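Local coordinates for uncharacterized protein (Thermus thermophilus HB8, PDB 6SCE) that degrades DNA as a Type III CRISPR defence nuclease once activated by cyclic oligoadenylate, which its CARF modules probably recognise, at residues Gly47-Ala52 and Leu148-Glu153; Ala154-Ser159 and Ala170-Gly175; Tyr189-Arg194 and Leu225-Tyr230; Glu566-Met571 and Gly585-Arg590. All blocks are in the same frame, centred on the assembly; numbering follows the deposited sequence.

Contact 1. Residues Gly47-Ala52 and Leu148-Glu153; sequences GKKRQA and LEPLGE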
loop_
_atom_site.group_PDB
_atom_site.type_symbol
_atom_site.label_atom_id
_atom_site.label_comp_id
_atom_site.label_asym_id
_atom_site.label_seq_id
_atom_site.Cartn_x
_atom_site.Cartn_y
_atom_site.Cartn_z
ATOM N N GLY A 47 12.892 6.713 10.744
ATOM C CA GLY A 47 14.249 6.921 11.210
ATOM C C GLY A 47 14.292 7.042 12.725
ATOM O O GLY A 47 15.157 6.456 13.385
ATOM N N LYS A 48 13.369 7.816 13.267
ATOM C CA LYS A 48 13.263 7.996 14.715
ATOM C C LYS A 48 12.863 6.717 15.448
ATOM O O LYS A 48 13.368 6.428 16.528
ATOM C CB LYS A 48 12.290 9.135 15.036
ATOM C CG LYS A 48 12.862 10.518 14.726
ATOM C CD LYS A 48 11.767 11.577 14.734
ATOM C CE LYS A 48 12.368 12.979 14.686
ATOM N NZ LYS A 48 11.291 14.011 14.693
ATOM N N LYS A 49 11.967 5.939 14.859
ATOM C CA LYS A 49 11.572 4.667 15.447
ATOM C C LYS A 49 12.728 3.677 15.469
ATOM O O LYS A 49 12.879 2.911 16.438
ATOM C CB LYS A 49 10.372 4.089 14.691
ATOM C CG LYS A 49 9.095 4.914 14.846
ATOM C CD LYS A 49 7.938 4.321 14.046
ATOM C CE LYS A 49 6.646 5.101 14.234
ATOM N NZ LYS A 49 5.584 4.634 13.292
ATOM N N ARG A 50 13.561 3.712 14.418
ATOM C CA ARG A 50 14.711 2.877 14.368
ATOM C C ARG A 50 15.716 3.274 15.460
ATOM O O ARG A 50 16.298 2.393 16.091
ATOM C CB ARG A 50 15.372 2.906 12.982
ATOM C CG ARG A 50 16.563 1.980 12.876
ATOM C CD ARG A 50 17.136 1.962 11.473
ATOM N NE ARG A 50 16.190 1.386 10.520
ATOM C CZ ARG A 50 16.375 1.320 9.208
ATOM N NH1 ARG A 50 17.466 1.825 8.643
ATOM N NH2 ARG A 50 15.435 0.795 8.451
ATOM N N GLN A 51 15.921 4.574 15.676
ATOM C CA GLN A 51 16.808 5.012 16.761
ATOM C C GLN A 51 16.250 4.620 18.115
ATOM O O GLN A 51 17.015 4.266 18.996
ATOM C CB GLN A 51 17.142 6.516 16.683
ATOM C CG GLN A 51 17.982 6.853 15.457
ATOM C CD GLN A 51 19.224 5.962 15.315
ATOM O OE1 GLN A 51 19.965 5.764 16.278
ATOM N NE2 GLN A 51 19.433 5.395 14.121
ATOM N N ALA A 52 14.928 4.643 18.271
ATOM C CA ALA A 52 14.302 4.174 19.505
ATOM C C ALA A 52 14.544 2.670 19.727
ATOM O O ALA A 52 14.779 2.210 20.842
ATOM C CB ALA A 52 12.831 4.499 19.494
ATOM N N LEU A 148 5.649 5.495 20.061
ATOM C CA LEU A 148 5.062 6.733 20.562
ATOM C C LEU A 148 6.118 7.715 21.061
ATOM O O LEU A 148 6.139 8.888 20.666
ATOM C CB LEU A 148 4.042 6.437 21.636
ATOM C CG LEU A 148 2.924 5.509 21.200
ATOM C CD1 LEU A 148 1.932 5.364 22.331
ATOM C CD2 LEU A 148 2.233 5.981 19.926
ATOM N N GLU A 149 7.031 7.232 21.883
ATOM C CA GLU A 149 8.095 8.082 22.391
ATOM C C GLU A 149 8.882 8.768 21.268
ATOM O O GLU A 149 9.052 9.992 21.294
ATOM C CB GLU A 149 9.013 7.288 23.336
ATOM C CG GLU A 149 10.119 8.114 23.977
ATOM C CD GLU A 149 11.255 8.469 23.013
ATOM O OE1 GLU A 149 11.650 7.612 22.174
ATOM O OE2 GLU A 149 11.783 9.610 23.104
ATOM N N PRO A 150 9.379 8.009 20.273
ATOM C CA PRO A 150 10.129 8.740 19.236
ATOM C C PRO A 150 9.312 9.726 18.402
ATOM O O PRO A 150 9.889 10.593 17.787
ATOM C CB PRO A 150 10.665 7.620 18.327
ATOM C CG PRO A 150 9.799 6.463 18.595
ATOM C CD PRO A 150 9.465 6.558 20.062
ATOM N N LEU A 151 7.990 9.559 18.333
ATOM C CA LEU A 151 7.144 10.498 17.612
ATOM C C LEU A 151 6.710 11.693 18.505
ATOM O O LEU A 151 5.934 12.526 18.067
ATOM C CB LEU A 151 5.886 9.797 17.096
ATOM C CG LEU A 151 6.016 8.793 15.943
ATOM C CD1 LEU A 151 4.726 8.010 15.763
ATOM C CD2 LEU A 151 6.395 9.481 14.651
ATOM N N GLY A 152 7.166 11.734 19.750
ATOM C CA GLY A 152 6.828 12.809 20.678
ATOM C C GLY A 152 5.391 12.746 21.180
ATOM O O GLY A 152 4.810 13.770 21.548
ATOM N N GLU A 153 4.804 11.554 21.201
ATOM C CA GLU A 153 3.415 11.404 21.604
ATOM C C GLU A 153 3.391 11.003 23.059
ATOM O O GLU A 153 3.837 9.895 23.415
ATOM C CB GLU A 153 2.694 10.322 20.783
ATOM C CG GLU A 153 2.569 10.621 19.299
ATOM C CD GLU A 153 1.585 11.739 18.966
ATOM O OE1 GLU A 153 0.768 12.141 19.821
ATOM O OE2 GLU A 153 1.652 12.236 17.832
#
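This is an apolar packing contact between two modules: helix 44-59, which flanks the seven-stranded sheet of the N-terminal, probably CARF, domain, receives the turn that closes helix 140-148 and leads into the next sheet. No hydrogen bond or salt bridge crosses it; Pro-150 carries most of the join. Its ring atoms CB and CG point at the helix and settle among Lys-48, Lys-49 and Ala-52. CB of Pro-150 lies 3.5 Å from the carbonyl O of Lys-48, an oxygen already engaged by the helical N-H of Ala-52. CG of Pro-150 reaches the methyl CB of Ala-52 at 3.7 Å, and the same CG stands 4.0 Å from CA of Lys-49.

The two lysines use their aliphatic stems differently. Lys-48 starts toward the turn, passing its CD 3.7 Å from the O of Pro-150, and then carries its ammonium away. Lys-49, fully extended beyond CG, crosses the proline at about a right angle and Leu-151 obliquely, with CE of Lys-49 3.8 Å from CD1 of Leu-151. Its NZ continues to the carbonyl O of Arg-218 in helix 206-220 and makes a cation-pi contact with Tyr-147, so the buried charge is held beyond the apolar patch. The turn that presents Pro-150 is a Schellman motif: Glu-153 N bonds to Leu-148 O at 3.0 Å, Gly-152 N bonds to Glu-149 O, and Gly-152 takes the positive phi (73°) of the C-prime position, the classic glycine-terminated helix end.

Contact 2. Residues Ala154-Ser159 and Ala170-Gly175; sequences AWERVS and AARLPG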
loop_
_atom_site.group_PDB
_atom_site.type_symbol
_atom_site.label_atom_id
_atom_site.label_comp_id
_atom_site.label_asym_id
_atom_site.label_seq_id
_atom_site.Cartn_x
_atom_site.Cartn_y
_atom_site.Cartn_z
ATOM N N ALA A 154 2.852 11.887 23.904
ATOM C CA ALA A 154 2.602 11.532 25.279
ATOM C C ALA A 154 1.408 10.591 25.346
ATOM O O ALA A 154 0.527 10.592 24.490
ATOM C CB ALA A 154 2.368 12.782 26.145
ATOM N N TRP A 155 1.391 9.755 26.363
ATOM C CA TRP A 155 0.340 8.788 26.488
ATOM C C TRP A 155 0.104 8.435 27.923
ATOM O O TRP A 155 0.970 8.642 28.761
ATOM C CB TRP A 155 0.692 7.549 25.670
ATOM C CG TRP A 155 1.982 6.956 26.086
ATOM C CD1 TRP A 155 3.233 7.362 25.724
ATOM C CD2 TRP A 155 2.149 5.877 26.968
ATOM N NE1 TRP A 155 4.170 6.581 26.306
ATOM C CE2 TRP A 155 3.539 5.663 27.099
ATOM C CE3 TRP A 155 1.273 5.067 27.663
ATOM C CZ2 TRP A 155 4.062 4.673 27.888
ATOM C CZ3 TRP A 155 1.795 4.063 28.443
ATOM C CH2 TRP A 155 3.178 3.878 28.556
ATOM N N GLU A 156 -1.079 7.910 28.190
ATOM C CA GLU A 156 -1.432 7.398 29.504
ATOM C C GLU A 156 -2.330 6.196 29.371
ATOM O O GLU A 156 -3.193 6.130 28.462
ATOM C CB GLU A 156 -2.120 8.485 30.318
ATOM C CG GLU A 156 -3.358 9.045 29.661
ATOM C CD GLU A 156 -3.920 10.210 30.433
ATOM O OE1 GLU A 156 -5.111 10.130 30.823
ATOM O OE2 GLU A 156 -3.149 11.172 30.670
ATOM N N ARG A 157 -2.142 5.243 30.279
ATOM C CA ARG A 157 -2.878 4.002 30.239
ATOM C C ARG A 157 -4.337 4.227 30.598
ATOM O O ARG A 157 -4.650 4.989 31.513
ATOM C CB ARG A 157 -2.270 2.958 31.167
ATOM C CG ARG A 157 -0.866 2.464 30.758
ATOM C CD ARG A 157 -0.959 1.492 29.595
ATOM N NE ARG A 157 -1.722 0.314 29.966
ATOM C CZ ARG A 157 -1.224 -0.753 30.575
ATOM N NH1 ARG A 157 0.076 -0.831 30.864
ATOM N NH2 ARG A 157 -2.029 -1.752 30.897
ATOM N N VAL A 158 -5.219 3.551 29.881
ATOM C CA VAL A 158 -6.653 3.664 30.135
ATOM C C VAL A 158 -7.232 2.308 29.979
ATOM O O VAL A 158 -6.615 1.405 29.387
ATOM C CB VAL A 158 -7.370 4.638 29.176
ATOM C CG1 VAL A 158 -6.931 6.057 29.427
ATOM C CG2 VAL A 158 -7.165 4.229 27.715
ATOM N N SER A 159 -8.441 2.148 30.487
ATOM C CA SER A 159 -9.134 0.913 30.330
ATOM C C SER A 159 -9.349 0.660 28.827
ATOM O O SER A 159 -9.710 1.582 28.108
ATOM C CB SER A 159 -10.495 0.989 31.047
ATOM O OG SER A 159 -11.208 -0.153 30.693
ATOM N N ALA A 170 -4.420 -0.571 26.684
ATOM C CA ALA A 170 -4.726 0.629 25.909
ATOM C C ALA A 170 -4.115 1.884 26.481
ATOM O O ALA A 170 -3.827 1.986 27.682
ATOM C CB ALA A 170 -6.226 0.790 25.753
ATOM N N ALA A 171 -3.893 2.843 25.602
ATOM C CA ALA A 171 -3.372 4.145 25.994
ATOM C C ALA A 171 -4.116 5.247 25.273
ATOM O O ALA A 171 -4.401 5.146 24.089
ATOM C CB ALA A 171 -1.914 4.249 25.657
ATOM N N ARG A 172 -4.407 6.316 25.990
ATOM C CA ARG A 172 -4.901 7.522 25.404
ATOM C C ARG A 172 -3.719 8.432 25.132
ATOM O O ARG A 172 -2.774 8.477 25.898
ATOM C CB ARG A 172 -5.885 8.174 26.367
ATOM C CG ARG A 172 -6.595 9.348 25.791
ATOM C CD ARG A 172 -7.663 9.845 26.757
ATOM N NE ARG A 172 -7.064 10.572 27.863
ATOM C CZ ARG A 172 -6.733 11.866 27.825
ATOM N NH1 ARG A 172 -6.938 12.597 26.727
ATOM N NH2 ARG A 172 -6.190 12.435 28.899
ATOM N N LEU A 173 -3.767 9.125 24.008
ATOM C CA LEU A 173 -2.751 10.086 23.639
ATOM C C LEU A 173 -3.373 11.467 23.782
ATOM O O LEU A 173 -4.155 11.896 22.922
ATOM C CB LEU A 173 -2.276 9.861 22.203
ATOM C CG LEU A 173 -1.269 8.735 21.965
ATOM C CD1 LEU A 173 -1.708 7.415 22.542
ATOM C CD2 LEU A 173 -1.053 8.603 20.459
ATOM N N PRO A 174 -3.029 12.185 24.861
ATOM C CA PRO A 174 -3.733 13.462 25.069
ATOM C C PRO A 174 -3.575 14.428 23.897
ATOM O O PRO A 174 -4.485 15.190 23.634
ATOM C CB PRO A 174 -3.088 14.002 26.348
ATOM C CG PRO A 174 -2.752 12.746 27.114
ATOM C CD PRO A 174 -2.197 11.839 26.032
ATOM N N GLY A 175 -2.463 14.351 23.173
ATOM C CA GLY A 175 -2.254 15.143 21.964
ATOM C C GLY A 175 -2.953 14.668 20.692
ATOM O O GLY A 175 -2.750 15.257 19.636
HETATM O O HOH W 1 -0.176 12.638 23.084
HETATM O O HOH W 2 -4.690 -0.497 29.571
#
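Glu-156 holds CG in the crowded position between its backbone N and carbonyl carbon (chi1 58°), whereas Arg-172 holds CG anti to the backbone N (chi1 -173°) and bends at chi3; these choices lay the two chains side by side, pointing the same way. They sit on a beta hairpin, strands 156-158 and 169-172, at the edge of a six-stranded mixed sheet. As an antiparallel hydrogen-bonded pair, the two residues exchange main-chain bonds, Glu-156 N to Arg-172 O at 2.9 Å and Arg-172 N to Glu-156 O at 2.8 Å, both nearly along the C=O axis. Above this ladder, NH2 of Arg-172 forms a salt bridge of 3.2 Å with OE1 of Glu-156. The carboxylate and guanidinium planes are 85° apart and the oxygen is met from above its plane, so the bridge is a single-point grip and not a bidentate one.

Trp-155 points its ring to the other face, where helix 140-148 covers it; its CE3 rests 3.9 Å from CB of Ala-171, and its CB touches CD1 of Leu-173. Arg-157, on the face shared with Ala-171, folds at chi2 and chi3, bringing NE back to a water while NH1 pairs with Glu-141.

Beyond Val-158 N, which bonds to Ala-170 O at 3.0 Å, that water stands between the strands, accepting from Ala-170 N and donating to Val-158 O. At the other end a second water closes the ladder, donating to Ala-154 O at 2.6 Å and accepting from Gly-175 N at 2.9 Å.

Contact 3. Residues Tyr189-Arg194 and Leu225-Tyr230; sequences YWYWVR and LPVVPY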
loop_
_atom_site.group_PDB
_atom_site.type_symbol
_atom_site.label_atom_id
_atom_site.label_comp_id
_atom_site.label_asym_id
_atom_site.label_seq_id
_atom_site.Cartn_x
_atom_site.Cartn_y
_atom_site.Cartn_z
ATOM N N TYR A 189 -3.555 -1.362 17.341
ATOM C CA TYR A 189 -4.857 -0.951 16.815
ATOM C C TYR A 189 -5.075 0.500 17.212
ATOM O O TYR A 189 -4.696 0.906 18.306
ATOM C CB TYR A 189 -5.977 -1.813 17.405
ATOM C CG TYR A 189 -5.811 -3.286 17.140
ATOM C CD1 TYR A 189 -4.985 -4.062 17.942
ATOM C CD2 TYR A 189 -6.464 -3.901 16.089
ATOM C CE1 TYR A 189 -4.804 -5.408 17.705
ATOM C CE2 TYR A 189 -6.308 -5.261 15.846
ATOM C CZ TYR A 189 -5.471 -6.009 16.653
ATOM O OH TYR A 189 -5.290 -7.347 16.391
ATOM N N TRP A 190 -5.644 1.285 16.310
ATOM C CA TRP A 190 -5.992 2.687 16.568
ATOM C C TRP A 190 -7.530 2.688 16.476
ATOM O O TRP A 190 -8.102 2.413 15.436
ATOM C CB TRP A 190 -5.352 3.571 15.527
ATOM C CG TRP A 190 -5.534 5.060 15.679
ATOM C CD1 TRP A 190 -5.946 5.923 14.714
ATOM C CD2 TRP A 190 -5.300 5.852 16.849
ATOM N NE1 TRP A 190 -5.989 7.216 15.198
ATOM C CE2 TRP A 190 -5.602 7.197 16.512
ATOM C CE3 TRP A 190 -4.877 5.559 18.142
ATOM C CZ2 TRP A 190 -5.487 8.244 17.424
ATOM C CZ3 TRP A 190 -4.761 6.607 19.065
ATOM C CH2 TRP A 190 -5.050 7.932 18.691
ATOM N N TYR A 191 -8.156 2.905 17.616
ATOM C CA TYR A 191 -9.586 2.649 17.791
ATOM C C TYR A 191 -10.313 3.970 18.015
ATOM O O TYR A 191 -9.991 4.733 18.913
ATOM C CB TYR A 191 -9.767 1.706 18.959
ATOM C CG TYR A 191 -11.182 1.268 19.255
ATOM C CD1 TYR A 191 -11.999 2.012 20.106
ATOM C CD2 TYR A 191 -11.688 0.099 18.733
ATOM C CE1 TYR A 191 -13.295 1.598 20.413
ATOM C CE2 TYR A 191 -12.991 -0.305 19.025
ATOM C CZ TYR A 191 -13.766 0.439 19.885
ATOM O OH TYR A 191 -15.044 0.005 20.155
ATOM N N TRP A 192 -11.308 4.208 17.174
ATOM C CA TRP A 192 -12.038 5.490 17.096
ATOM C C TRP A 192 -12.957 5.613 18.300
ATOM O O TRP A 192 -13.715 4.700 18.601
ATOM C CB TRP A 192 -12.825 5.482 15.794
ATOM C CG TRP A 192 -13.867 6.547 15.487
ATOM C CD1 TRP A 192 -15.064 6.723 16.110
ATOM C CD2 TRP A 192 -13.833 7.492 14.405
ATOM N NE1 TRP A 192 -15.765 7.740 15.500
ATOM C CE2 TRP A 192 -15.037 8.223 14.447
ATOM C CE3 TRP A 192 -12.917 7.780 13.401
ATOM C CZ2 TRP A 192 -15.339 9.245 13.517
ATOM C CZ3 TRP A 192 -13.204 8.785 12.493
ATOM C CH2 TRP A 192 -14.420 9.510 12.560
ATOM N N VAL A 193 -12.853 6.736 18.992
ATOM C CA VAL A 193 -13.723 7.029 20.130
ATOM C C VAL A 193 -14.212 8.462 19.968
ATOM O O VAL A 193 -13.497 9.349 19.476
ATOM C CB VAL A 193 -13.017 6.844 21.495
ATOM C CG1 VAL A 193 -12.748 5.372 21.742
ATOM C CG2 VAL A 193 -11.741 7.657 21.579
ATOM N N ARG A 194 -15.458 8.682 20.338
ATOM C CA ARG A 194 -16.025 10.027 20.317
ATOM C C ARG A 194 -16.693 10.158 21.675
ATOM O O ARG A 194 -17.905 9.989 21.783
ATOM C CB ARG A 194 -17.035 10.177 19.183
ATOM C CG ARG A 194 -16.446 10.318 17.802
ATOM C CD ARG A 194 -15.467 11.485 17.732
ATOM N NE ARG A 194 -14.966 11.774 16.389
ATOM C CZ ARG A 194 -13.864 11.249 15.836
ATOM N NH1 ARG A 194 -13.526 11.627 14.607
ATOM N NH2 ARG A 194 -13.100 10.340 16.473
ATOM N N LEU A 225 -4.252 -1.513 12.582
ATOM C CA LEU A 225 -5.587 -1.513 12.020
ATOM C C LEU A 225 -6.393 -0.304 12.543
ATOM O O LEU A 225 -6.517 -0.145 13.746
ATOM C CB LEU A 225 -6.277 -2.810 12.444
ATOM C CG LEU A 225 -7.619 -3.092 11.787
ATOM C CD1 LEU A 225 -7.494 -3.222 10.284
ATOM C CD2 LEU A 225 -8.171 -4.369 12.394
ATOM N N PRO A 226 -6.940 0.539 11.647
ATOM C CA PRO A 226 -7.840 1.596 12.105
ATOM C C PRO A 226 -9.222 0.991 12.309
ATOM O O PRO A 226 -9.889 0.597 11.335
ATOM C CB PRO A 226 -7.848 2.592 10.938
ATOM C CG PRO A 226 -6.879 2.048 9.909
ATOM C CD PRO A 226 -6.783 0.582 10.195
ATOM N N VAL A 227 -9.636 0.909 13.553
ATOM C CA VAL A 227 -10.895 0.254 13.896
ATOM C C VAL A 227 -11.898 1.351 14.199
ATOM O O VAL A 227 -11.631 2.183 15.062
ATOM C CB VAL A 227 -10.747 -0.653 15.110
ATOM C CG1 VAL A 227 -12.091 -1.322 15.426
ATOM C CG2 VAL A 227 -9.671 -1.708 14.891
ATOM N N VAL A 228 -12.999 1.400 13.440
ATOM C CA VAL A 228 -13.946 2.490 13.556
ATOM C C VAL A 228 -15.359 1.960 13.793
ATOM O O VAL A 228 -15.966 1.402 12.863
ATOM C CB VAL A 228 -13.921 3.391 12.325
ATOM C CG1 VAL A 228 -15.035 4.451 12.407
ATOM C CG2 VAL A 228 -12.580 4.097 12.236
ATOM N N PRO A 229 -15.843 2.048 15.041
ATOM C CA PRO A 229 -17.233 1.622 15.308
ATOM C C PRO A 229 -18.153 2.689 14.774
ATOM O O PRO A 229 -18.005 3.871 15.115
ATOM C CB PRO A 229 -17.296 1.512 16.830
ATOM C CG PRO A 229 -15.864 1.449 17.274
ATOM C CD PRO A 229 -15.137 2.323 16.297
ATOM N N TYR A 230 -19.039 2.299 13.865
ATOM C CA TYR A 230 -19.854 3.269 13.184
ATOM C C TYR A 230 -20.894 3.880 14.135
ATOM O O TYR A 230 -21.246 3.291 15.163
ATOM C CB TYR A 230 -20.457 2.708 11.894
ATOM C CG TYR A 230 -21.393 1.531 12.027
ATOM C CD1 TYR A 230 -22.700 1.705 12.455
ATOM C CD2 TYR A 230 -20.987 0.241 11.669
ATOM C CE1 TYR A 230 -23.565 0.625 12.547
ATOM C CE2 TYR A 230 -21.853 -0.838 11.748
ATOM C CZ TYR A 230 -23.144 -0.643 12.189
ATOM O OH TYR A 230 -24.009 -1.714 12.283
#
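Leu-225 opens the second strand of a beta-alpha-beta unit, in which the chain leaves strand 187-192, runs through helix 206-220 and returns as the parallel neighbour 225-229. The O of Leu-225 accepts the N-H of Trp-190 at 3.1 Å, and its CB meets CD2 of Tyr-189, whose hydroxyl bonds to Leu-116 N. Pro-226 shares the helix-facing side with Trp-190, which stacks on Phe-212 and sends NE1 to Glu-215. CA of Pro-226 makes a CA-H...O contact with the O of Trp-190.

Val-227 is held by both its N-H and its C=O: its N donates to Trp-190 O, and its O takes the N-H of Trp-192 at 2.9 Å, almost straight along the C=O axis (174°). Its side chain divides two tyrosines, CG1 lying 3.6 Å from CD2 of Tyr-191 while CG2 comes to the ring edge of Tyr-189. Next, Val-228 sets CG1 over the five-membered ring of Trp-192 in a CH-pi contact, 4.0 Å from its centroid. The opposite face of that indole lies beneath NH2 of Arg-194, so the ring is sandwiched, and its NE1 bonds to His-231. Pro-229 ends the strand, with CD over one face of the Tyr-191 ring. Tyr-191 holds CG anti to its backbone N (chi1 -177°), which takes its phenol to the proline, where Pro-229 CG lies 3.3 Å from Tyr-191 OH.

Contact 4. Residues Glu566-Met571 and Gly585-Arg590; sequences ERAPIM and GLMVAR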
loop_
_atom_site.group_PDB
_atom_site.type_symbol
_atom_site.label_atom_id
_atom_site.label_comp_id
_atom_site.label_asym_id
_atom_site.label_seq_id
_atom_site.Cartn_x
_atom_site.Cartn_y
_atom_site.Cartn_z
ATOM N N GLU A 566 -7.042 22.981 0.644
ATOM C CA GLU A 566 -8.237 22.348 1.205
ATOM C C GLU A 566 -8.344 20.881 0.782
ATOM O O GLU A 566 -8.889 20.043 1.520
ATOM C CB GLU A 566 -9.504 23.087 0.753
ATOM C CG GLU A 566 -10.783 22.626 1.445
ATOM N N ARG A 567 -7.840 20.578 -0.411
ATOM C CA ARG A 567 -7.946 19.237 -0.956
ATOM C C ARG A 567 -6.816 18.299 -0.506
ATOM O O ARG A 567 -7.001 17.081 -0.483
ATOM C CB ARG A 567 -8.023 19.312 -2.479
ATOM C CG ARG A 567 -9.415 19.644 -2.986
ATOM C CD ARG A 567 -10.308 18.411 -3.004
ATOM N NE ARG A 567 -9.793 17.410 -3.937
ATOM C CZ ARG A 567 -10.193 16.143 -4.010
ATOM N NH1 ARG A 567 -11.129 15.675 -3.197
ATOM N NH2 ARG A 567 -9.641 15.338 -4.907
ATOM N N ALA A 568 -5.683 18.866 -0.107
ATOM C CA ALA A 568 -4.465 18.095 0.135
ATOM C C ALA A 568 -4.606 16.931 1.139
ATOM O O ALA A 568 -4.102 15.849 0.881
ATOM C CB ALA A 568 -3.326 19.016 0.547
ATOM N N PRO A 569 -5.278 17.155 2.284
ATOM C CA PRO A 569 -5.394 16.068 3.258
ATOM C C PRO A 569 -6.105 14.829 2.690
ATOM O O PRO A 569 -5.626 13.715 2.872
ATOM C CB PRO A 569 -6.231 16.688 4.384
ATOM C CG PRO A 569 -6.030 18.172 4.238
ATOM C CD PRO A 569 -5.906 18.404 2.764
ATOM N N ILE A 570 -7.224 15.034 2.006
ATOM C CA ILE A 570 -7.961 13.925 1.409
ATOM C C ILE A 570 -7.205 13.367 0.205
ATOM O O ILE A 570 -7.122 12.169 0.037
ATOM C CB ILE A 570 -9.409 14.319 1.051
ATOM C CG1 ILE A 570 -10.237 14.340 2.343
ATOM C CG2 ILE A 570 -10.031 13.355 0.034
ATOM C CD1 ILE A 570 -11.723 14.523 2.120
HETATM N N MSE A 571 -6.632 14.240 -0.611
HETATM C CA MSE A 571 -5.877 13.778 -1.768
HETATM C C MSE A 571 -4.736 12.859 -1.370
HETATM O O MSE A 571 -4.510 11.854 -2.046
HETATM C CB MSE A 571 -5.339 14.959 -2.549
HETATM C CG MSE A 571 -4.716 14.516 -3.861
HETATM SE SE MSE A 571 -6.170 14.259 -5.152
HETATM C CE MSE A 571 -5.022 14.554 -6.731
ATOM N N GLY A 585 0.279 12.616 -6.084
ATOM C CA GLY A 585 -0.794 13.513 -6.497
ATOM C C GLY A 585 -0.149 14.769 -7.071
ATOM O O GLY A 585 0.750 15.328 -6.461
ATOM N N LEU A 586 -0.587 15.176 -8.253
ATOM C CA LEU A 586 -0.096 16.407 -8.862
ATOM C C LEU A 586 -1.136 17.493 -8.593
ATOM O O LEU A 586 -2.288 17.361 -8.982
ATOM C CB LEU A 586 0.117 16.213 -10.349
ATOM C CG LEU A 586 0.741 17.411 -11.078
ATOM C CD1 LEU A 586 2.156 17.644 -10.592
ATOM C CD2 LEU A 586 0.693 17.168 -12.581
HETATM N N MSE A 587 -0.716 18.546 -7.906
HETATM C CA MSE A 587 -1.622 19.605 -7.479
HETATM C C MSE A 587 -1.244 20.818 -8.286
HETATM O O MSE A 587 -0.133 21.327 -8.142
HETATM C CB MSE A 587 -1.440 19.869 -5.983
HETATM C CG MSE A 587 -1.331 18.598 -5.145
HETATM SE SE MSE A 587 -3.118 17.797 -5.002
HETATM C CE MSE A 587 -3.885 18.995 -3.653
ATOM N N VAL A 588 -2.138 21.265 -9.167
ATOM C CA VAL A 588 -1.838 22.378 -10.093
ATOM C C VAL A 588 -2.808 23.538 -9.890
ATOM O O VAL A 588 -4.045 23.370 -9.979
ATOM C CB VAL A 588 -1.931 21.962 -11.584
ATOM C CG1 VAL A 588 -1.494 23.118 -12.506
ATOM C CG2 VAL A 588 -1.085 20.729 -11.855
ATOM N N ALA A 589 -2.246 24.713 -9.627
ATOM C CA ALA A 589 -3.025 25.947 -9.504
ATOM C C ALA A 589 -2.793 26.855 -10.710
ATOM O O ALA A 589 -1.678 26.969 -11.205
ATOM C CB ALA A 589 -2.651 26.687 -8.230
ATOM N N ARG A 590 -3.851 27.501 -11.183
ATOM C CA ARG A 590 -3.698 28.578 -12.167
ATOM C C ARG A 590 -2.773 29.649 -11.593
ATOM O O ARG A 590 -1.780 30.024 -12.226
ATOM C CB ARG A 590 -5.057 29.186 -12.515
ATOM C CG ARG A 590 -5.013 30.131 -13.700
ATOM C CD ARG A 590 -6.237 31.034 -13.750
ATOM N NE ARG A 590 -5.916 32.287 -14.428
ATOM C CZ ARG A 590 -5.431 33.382 -13.842
ATOM N NH1 ARG A 590 -5.181 34.456 -14.585
ATOM N NH2 ARG A 590 -5.201 33.425 -12.533
#
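Two selenomethionines meeting tip to tip make the tight part of this buried contact, where helix 561-579 lies over strand 584-592 and runs nearly antiparallel to it (173°, axes of the short segments 10.3 Å apart). Met-587 is folded at chi2 and chi3, so that its SE faces CG of Met-571 at 3.8 Å and its methyl CE turns onto the helix backbone, 3.9 Å from CA of Ala-568. Met-571, with CG anti to its backbone N (chi1 -172°), reaches down from the helix; its CE also approaches CA of Gly-585 at 4.4 Å, the strand offering no side chain there.

Contact thins toward the start of 566-571 and on the outer side of the helix. Arg-567 gives only CB, 4.3 Å from CE of Met-587, while its NH2 leaves to form a salt bridge with Glu-556 of strand 551-558. Glu-566 and Pro-569 are exposed to solvent, and the helix is kinked at Pro-569 and Ile-570, whose N atoms lack the bond to the preceding turn. No hydrogen bond spans the interface: it is apolar helix-on-sheet packing within the beta-alpha-beta unit 551-558, 561-579, 584-592, consistent with the core of a PD-(D/E)XK nuclease domain.

In the fold
The four contacts come in series along the chain and sample three of its modules. Contact 1 joins the N-terminal domain to the turn after helix 140-148; contact 2, with its centre about 16 Å away from that of contact 1, follows directly, and the two touch through Leu-148 packing on Trp-155 and Leu-173. Contacts 2 and 3, whose centres are about 14 Å apart, belong to one six-stranded sheet, as its edge hairpin and its parallel crossover. Contact 4 stands apart, about 27 Å from contact 3 between centres, in a C-terminal seven-stranded sheet. Helix 206-220 packs beneath contact 3, receives Leu-151 and Lys-49 of contact 1, and meets Ile-570 of contact 4, so it touches elements of both the six-stranded module and the probable nuclease domain.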